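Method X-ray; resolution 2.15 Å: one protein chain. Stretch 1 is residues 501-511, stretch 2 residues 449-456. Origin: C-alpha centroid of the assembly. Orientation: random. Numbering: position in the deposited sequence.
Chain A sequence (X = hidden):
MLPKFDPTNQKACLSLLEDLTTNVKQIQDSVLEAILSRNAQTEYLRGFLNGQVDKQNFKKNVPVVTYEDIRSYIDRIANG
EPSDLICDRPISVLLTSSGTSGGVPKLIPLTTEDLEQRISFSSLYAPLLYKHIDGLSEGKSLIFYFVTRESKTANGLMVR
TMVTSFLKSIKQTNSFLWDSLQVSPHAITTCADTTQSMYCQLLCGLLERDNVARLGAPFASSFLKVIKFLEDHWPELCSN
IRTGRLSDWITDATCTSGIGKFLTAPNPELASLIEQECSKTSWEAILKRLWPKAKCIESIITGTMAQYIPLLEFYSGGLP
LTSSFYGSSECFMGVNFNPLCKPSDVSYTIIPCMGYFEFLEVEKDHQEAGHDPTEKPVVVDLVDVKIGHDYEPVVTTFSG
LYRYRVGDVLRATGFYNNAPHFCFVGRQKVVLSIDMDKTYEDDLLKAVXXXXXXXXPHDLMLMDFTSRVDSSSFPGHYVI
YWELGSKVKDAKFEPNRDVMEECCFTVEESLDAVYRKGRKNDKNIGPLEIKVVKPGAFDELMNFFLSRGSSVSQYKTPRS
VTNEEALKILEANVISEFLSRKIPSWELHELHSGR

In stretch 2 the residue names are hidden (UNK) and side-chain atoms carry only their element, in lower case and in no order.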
ATOM      1  N   GLU A 501      23.814  11.055 -17.938  1.00 33.91           N
ATOM      2  CA  GLU A 501      23.258  11.186 -19.278  1.00 33.53           C
ATOM      3  C   GLU A 501      22.829   9.829 -19.826  1.00 38.42           C
ATOM      4  O   GLU A 501      21.813   9.727 -20.530  1.00 37.40           O
ATOM      5  CB  GLU A 501      24.276  11.868 -20.193  1.00 38.49           C
ATOM      6  CG  GLU A 501      24.456  13.360 -19.872  1.00 44.20           C
ATOM      7  CD  GLU A 501      25.447  14.076 -20.801  1.00 48.67           C
ATOM      8  OE1 GLU A 501      26.468  13.474 -21.209  1.00 45.41           O
ATOM      9  OE2 GLU A 501      25.197  15.261 -21.118  1.00 53.47           O
ATOM     10  N   GLU A 502      23.584   8.772 -19.513  1.00 31.98           N
ATOM     11  CA  GLU A 502      23.155   7.438 -19.927  1.00 31.54           C
ATOM     12  C   GLU A 502      21.916   6.999 -19.156  1.00 30.54           C
ATOM     13  O   GLU A 502      21.072   6.283 -19.713  1.00 30.96           O
ATOM     14  CB  GLU A 502      24.302   6.435 -19.764  1.00 31.51           C
ATOM     15  CG  GLU A 502      24.032   5.032 -20.346  1.00 29.34           C
ATOM     16  CD  GLU A 502      23.977   5.002 -21.870  1.00 38.46           C
ATOM     17  OE1 GLU A 502      24.248   6.050 -22.495  1.00 43.31           O
ATOM     18  OE2 GLU A 502      23.675   3.921 -22.448  1.00 32.48           O
ATOM     19  N   CYS A 503      21.772   7.434 -17.893  1.00 28.69           N
ATOM     20  CA  CYS A 503      20.533   7.175 -17.158  1.00 33.53           C
ATOM     21  C   CYS A 503      19.339   7.781 -17.886  1.00 34.90           C
ATOM     22  O   CYS A 503      18.295   7.136 -18.041  1.00 32.90           O
ATOM     23  CB  CYS A 503      20.613   7.740 -15.734  1.00 26.53           C
ATOM     24  SG  CYS A 503      21.652   6.744 -14.655  1.00 36.95           S
ATOM     25  N   CYS A 504      19.476   9.036 -18.325  1.00 32.18           N
ATOM     26  CA  CYS A 504      18.400   9.684 -19.065  1.00 32.82           C
ATOM     27  C   CYS A 504      17.980   8.840 -20.254  1.00 33.72           C
ATOM     28  O   CYS A 504      16.788   8.577 -20.462  1.00 30.87           O
ATOM     29  CB  CYS A 504      18.844  11.065 -19.540  1.00 36.44           C
ATOM     30  SG  CYS A 504      19.028  12.275 -18.257  1.00 41.54           S
ATOM     31  N   PHE A 505      18.964   8.396 -21.039  1.00 36.01           N
ATOM     32  CA  PHE A 505      18.678   7.579 -22.212  1.00 38.03           C
ATOM     33  C   PHE A 505      18.005   6.265 -21.834  1.00 37.51           C
ATOM     34  O   PHE A 505      17.097   5.799 -22.536  1.00 40.53           O
ATOM     35  CB  PHE A 505      19.968   7.301 -22.967  1.00 31.10           C
ATOM     36  CG  PHE A 505      19.829   6.271 -24.015  1.00 31.46           C
ATOM     37  CD1 PHE A 505      19.174   6.564 -25.204  1.00 33.14           C
ATOM     38  CD2 PHE A 505      20.350   4.995 -23.825  1.00 34.60           C
ATOM     39  CE1 PHE A 505      19.052   5.605 -26.210  1.00 36.92           C
ATOM     40  CE2 PHE A 505      20.221   4.023 -24.814  1.00 38.19           C
ATOM     41  CZ  PHE A 505      19.574   4.330 -26.011  1.00 40.88           C
ATOM     42  N   THR A 506      18.440   5.650 -20.732  1.00 31.78           N
ATOM     43  CA  THR A 506      17.944   4.324 -20.386  1.00 30.33           C
ATOM     44  C   THR A 506      16.475   4.374 -20.009  1.00 29.38           C
ATOM     45  O   THR A 506      15.720   3.454 -20.334  1.00 36.46           O
ATOM     46  CB  THR A 506      18.788   3.739 -19.252  1.00 34.48           C
ATOM     47  OG1 THR A 506      20.153   3.744 -19.665  1.00 31.54           O
ATOM     48  CG2 THR A 506      18.379   2.306 -18.926  1.00 31.86           C
ATOM     49  N   VAL A 507      16.053   5.435 -19.314  1.00 30.00           N
ATOM     50  CA  VAL A 507      14.622   5.668 -19.121  1.00 32.87           C
ATOM     51  C   VAL A 507      13.915   5.740 -20.466  1.00 37.15           C
ATOM     52  O   VAL A 507      12.897   5.074 -20.692  1.00 35.34           O
ATOM     53  CB  VAL A 507      14.371   6.957 -18.319  1.00 34.55           C
ATOM     54  CG1 VAL A 507      12.867   7.122 -18.071  1.00 29.76           C
ATOM     55  CG2 VAL A 507      15.109   6.941 -17.007  1.00 31.90           C
ATOM     56  N   GLU A 508      14.436   6.575 -21.373  1.00 35.30           N
ATOM     57  CA  GLU A 508      13.767   6.779 -22.656  1.00 41.47           C
ATOM     58  C   GLU A 508      13.661   5.484 -23.436  1.00 37.01           C
ATOM     59  O   GLU A 508      12.615   5.186 -24.020  1.00 40.30           O
ATOM     60  CB  GLU A 508      14.515   7.804 -23.495  1.00 44.96           C
ATOM     61  CG  GLU A 508      14.462   9.202 -22.964  1.00 48.92           C
ATOM     62  CD  GLU A 508      14.744  10.211 -24.048  1.00 50.43           C
ATOM     63  OE1 GLU A 508      15.878  10.206 -24.577  1.00 50.31           O
ATOM     64  OE2 GLU A 508      13.834  10.995 -24.380  1.00 52.39           O
ATOM     65  N   GLU A 509      14.745   4.707 -23.464  1.00 36.39           N
ATOM     66  CA  GLU A 509      14.758   3.469 -24.224  1.00 40.59           C
ATOM     67  C   GLU A 509      13.768   2.469 -23.656  1.00 45.33           C
ATOM     68  O   GLU A 509      13.358   1.543 -24.365  1.00 38.51           O
ATOM     69  CB  GLU A 509      16.188   2.900 -24.236  1.00 44.03           C
ATOM     70  CG  GLU A 509      16.383   1.554 -24.919  1.00 47.31           C
ATOM     71  CD  GLU A 509      16.432   1.643 -26.443  1.00 67.89           C
ATOM     72  OE1 GLU A 509      16.333   2.762 -26.991  1.00 74.40           O
ATOM     73  OE2 GLU A 509      16.575   0.584 -27.093  1.00 74.13           O
ATOM     74  N   SER A 510      13.366   2.652 -22.393  1.00 37.74           N
ATOM     75  CA  SER A 510      12.423   1.778 -21.716  1.00 39.29           C
ATOM     76  C   SER A 510      10.970   2.222 -21.849  1.00 39.55           C
ATOM     77  O   SER A 510      10.081   1.487 -21.409  1.00 41.37           O
ATOM     78  CB  SER A 510      12.761   1.693 -20.231  1.00 36.00           C
ATOM     79  OG  SER A 510      13.928   0.945 -19.994  1.00 36.02           O
ATOM     80  N   LEU A 511      10.702   3.407 -22.399  1.00 36.46           N
ATOM     81  CA  LEU A 511       9.326   3.861 -22.521  1.00 40.84           C
ATOM     82  C   LEU A 511       8.701   3.210 -23.757  1.00 49.22           C
ATOM     83  O   LEU A 511       9.334   2.402 -24.446  1.00 48.24           O
ATOM     84  CB  LEU A 511       9.274   5.388 -22.548  1.00 38.74           C
ATOM     85  CG  LEU A 511       9.868   6.089 -21.314  1.00 39.48           C
ATOM     86  CD1 LEU A 511       9.929   7.592 -21.498  1.00 35.20           C
ATOM     87  CD2 LEU A 511       9.118   5.757 -20.033  1.00 35.42           C
ATOM     88  N   UNK A 449      13.555   1.891 -12.813  1.00 27.39           N
ATOM     89  CA  UNK A 449      14.257   0.689 -12.357  1.00 29.87           C
ATOM     90  C   UNK A 449      15.441   0.344 -13.254  1.00 33.44           C
ATOM     91  O   UNK A 449      16.553   0.093 -12.767  1.00 31.58           O
ATOM     92  c   UNK A 449      13.270  -0.478 -12.298  1.00 38.35           C
ATOM     93  c   UNK A 449      13.993  -1.828 -12.116  1.00 39.45           C
ATOM     94  o   UNK A 449      12.355  -0.265 -11.214  1.00 38.95           O
ATOM     95  N   UNK A 450      15.213   0.284 -14.573  1.00 30.88           N
ATOM     96  CA  UNK A 450      16.315   0.012 -15.494  1.00 31.75           C
ATOM     97  C   UNK A 450      17.400   1.065 -15.378  1.00 32.34           C
ATOM     98  O   UNK A 450      18.592   0.739 -15.353  1.00 32.13           O
ATOM     99  n   UNK A 450      15.141  -2.307 -16.479  1.00 34.96           N
ATOM    100  o   UNK A 450      14.127  -1.211 -18.154  1.00 38.30           O
ATOM    101  c   UNK A 450      14.952  -1.241 -17.235  1.00 39.05           C
ATOM    102  c   UNK A 450      15.824  -0.037 -16.942  1.00 33.01           C
ATOM    103  N   UNK A 451      17.008   2.341 -15.318  1.00 26.90           N
ATOM    104  CA  UNK A 451      18.022   3.393 -15.324  1.00 30.26           C
ATOM    105  C   UNK A 451      18.777   3.455 -14.003  1.00 29.08           C
ATOM    106  O   UNK A 451      19.986   3.698 -13.988  1.00 28.34           O
ATOM    107  c   UNK A 451      17.384   4.746 -15.638  1.00 23.22           C
ATOM    108  N   UNK A 452      18.091   3.258 -12.877  1.00 31.25           N
ATOM    109  CA  UNK A 452      18.795   3.459 -11.606  1.00 32.63           C
ATOM    110  C   UNK A 452      19.841   2.378 -11.354  1.00 33.63           C
ATOM    111  O   UNK A 452      20.791   2.605 -10.594  1.00 35.62           O
ATOM    112  c   UNK A 452      16.241   2.342  -8.860  1.00 33.13           C
ATOM    113  n   UNK A 452      14.730   1.212  -7.232  1.00 36.18           N
ATOM    114  c   UNK A 452      15.571   1.044  -8.466  1.00 33.75           C
ATOM    115  c   UNK A 452      17.801   3.528 -10.450  1.00 27.96           C
ATOM    116  c   UNK A 452      17.174   2.173 -10.061  1.00 32.77           C
ATOM    117  N   UNK A 453      19.697   1.220 -11.996  1.00 35.02           N
ATOM    118  CA  UNK A 453      20.715   0.176 -11.919  1.00 38.24           C
ATOM    119  C   UNK A 453      22.087   0.676 -12.351  1.00 35.95           C
ATOM    120  O   UNK A 453      23.112   0.211 -11.832  1.00 40.01           O
ATOM    121  c   UNK A 453      20.301  -1.002 -12.796  1.00 42.22           C
ATOM    122  c   UNK A 453      19.912  -2.804 -11.151  1.00 54.42           C
ATOM    123  c   UNK A 453      20.804  -2.344 -12.310  1.00 51.11           C
ATOM    124  c   UNK A 453      20.792  -3.328 -13.464  1.00 54.10           C
ATOM    125  N   UNK A 454      22.138   1.630 -13.282  1.00 32.83           N
ATOM    126  CA  UNK A 454      23.431   2.127 -13.745  1.00 27.79           C
ATOM    127  C   UNK A 454      24.209   2.825 -12.642  1.00 34.59           C
ATOM    128  O   UNK A 454      25.423   3.000 -12.774  1.00 35.68           O
ATOM    129  c   UNK A 454      23.242   3.087 -14.915  1.00 32.42           C
ATOM    130  c   UNK A 454      22.116   1.379 -16.394  1.00 55.58           C
ATOM    131  c   UNK A 454      23.197   2.443 -16.310  1.00 44.70           C
ATOM    132  c   UNK A 454      22.978   3.508 -17.359  1.00 47.55           C
ATOM    133  N   UNK A 455      23.539   3.258 -11.574  1.00 30.00           N
ATOM    134  CA  UNK A 455      24.247   3.911 -10.479  1.00 36.00           C
ATOM    135  C   UNK A 455      24.939   2.932  -9.535  1.00 29.99           C
ATOM    136  O   UNK A 455      25.835   3.353  -8.801  1.00 36.18           O
ATOM    137  c   UNK A 455      23.186   7.067 -10.682  1.00 37.90           C
ATOM    138  c   UNK A 455      23.293   4.770  -9.651  1.00 34.78           C
ATOM    139  c   UNK A 455      22.404   5.814 -10.312  1.00 40.85           C
ATOM    140  c   UNK A 455      21.242   6.132  -9.359  1.00 40.45           C
ATOM    141  N   UNK A 456      24.524   1.661  -9.512  1.00 40.07           N
ATOM    142  CA  UNK A 456      25.133   0.696  -8.593  1.00 43.81           C
ATOM    143  C   UNK A 456      26.649   0.629  -8.698  1.00 47.17           C
ATOM    144  O   UNK A 456      27.304   0.588  -7.641  1.00 46.69           O
ATOM    145  c   UNK A 456      24.534  -0.702  -8.800  1.00 48.72           C
ATOM    146  o   UNK A 456      23.530  -3.203  -8.652  1.00 87.07           O
ATOM    147  c   UNK A 456      22.707  -2.348  -8.253  1.00 79.35           C
ATOM    148  c   UNK A 456      23.133  -0.888  -8.254  1.00 61.15           C
ATOM    149  o   UNK A 456      21.556  -2.641  -7.853  1.00 76.24           O
TER

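Position 449 carries three side-chain atoms, two carbons and an oxygen, with the carbon on CA bearing both the oxygen and the second carbon. This beta-branched hydroxyl is a threonine, Thr 449, and its side chain stays out of reach of stretch 1.

At position 450 there are four atoms: a carbon, then a planar carbon bearing one oxygen and one nitrogen. The CB points toward the opposing helix, and the oxygen approaches OG of Ser 510. A terminal amide one carbon removed from CA defines asparagine, Asn 450, whose OD1 lies 2.8 Å from OG of Ser 510. The serine hydroxyl can donate to this oxygen, but O of Thr 506, 3.1 Å from the same OG, is also within reach, so the proton's choice remains open.

Position 451 has a single carbon, CB, which points toward stretch 1 and lies 3.5 Å from O of Cys 503 and 3.4 Å from CG2 of Val 507. A lone side-chain carbon makes it Ala 451. So short a side chain coincides with the nearest pair of CA atoms across the stretches, CA of Ala 451 and CA of Cys 503, 4.9 Å apart.

Four carbons in an unbranched row end in a nitrogen at position 452. This is Lys 452; its CB points away from stretch 1.

Position 453 shows four carbons forked at the second, the pattern of leucine. Leu 453 is exposed and makes no contact with stretch 1.

The same forked set of four carbons recurs at position 454, where the CA-to-CB bond points toward stretch 1. One terminal carbon approaches CG of Glu 502 and OG1 of Thr 506. The residue is Leu 454: its CD2 is 3.5 Å from Glu 502 CG and 3.7 Å from Thr 506 OG1, while its CB lies 4.0 Å from SG of Cys 503.

Position 455 again has four carbons forked at the second. The CB points sideways, but the end comes nearer, bringing a terminal carbon close to SG of Cys 503. It is Leu 455, with CD2 4.3 Å from SG of Cys 503.

Three carbons, the last bearing two oxygens, identify position 456 as Glu 456, which is exposed and out of reach.

The contact buries 368 Å², summed over both sides, and is largely apolar. Ala 451 sits against Cys 503, Thr 506 and Val 507, its small side chain accommodating the close backbones. OG1 of Thr 506 donates to O of Glu 502, 2.7 Å away within its own helix, while CG2 packs 3.8 Å from CA of Ala 451. Leu 454 extends this packing over Glu 502 and Cys 503, while Asn 450 and Ser 510 add a polar contact.

Stretch 2, residues 449-456: TNAKLLLE
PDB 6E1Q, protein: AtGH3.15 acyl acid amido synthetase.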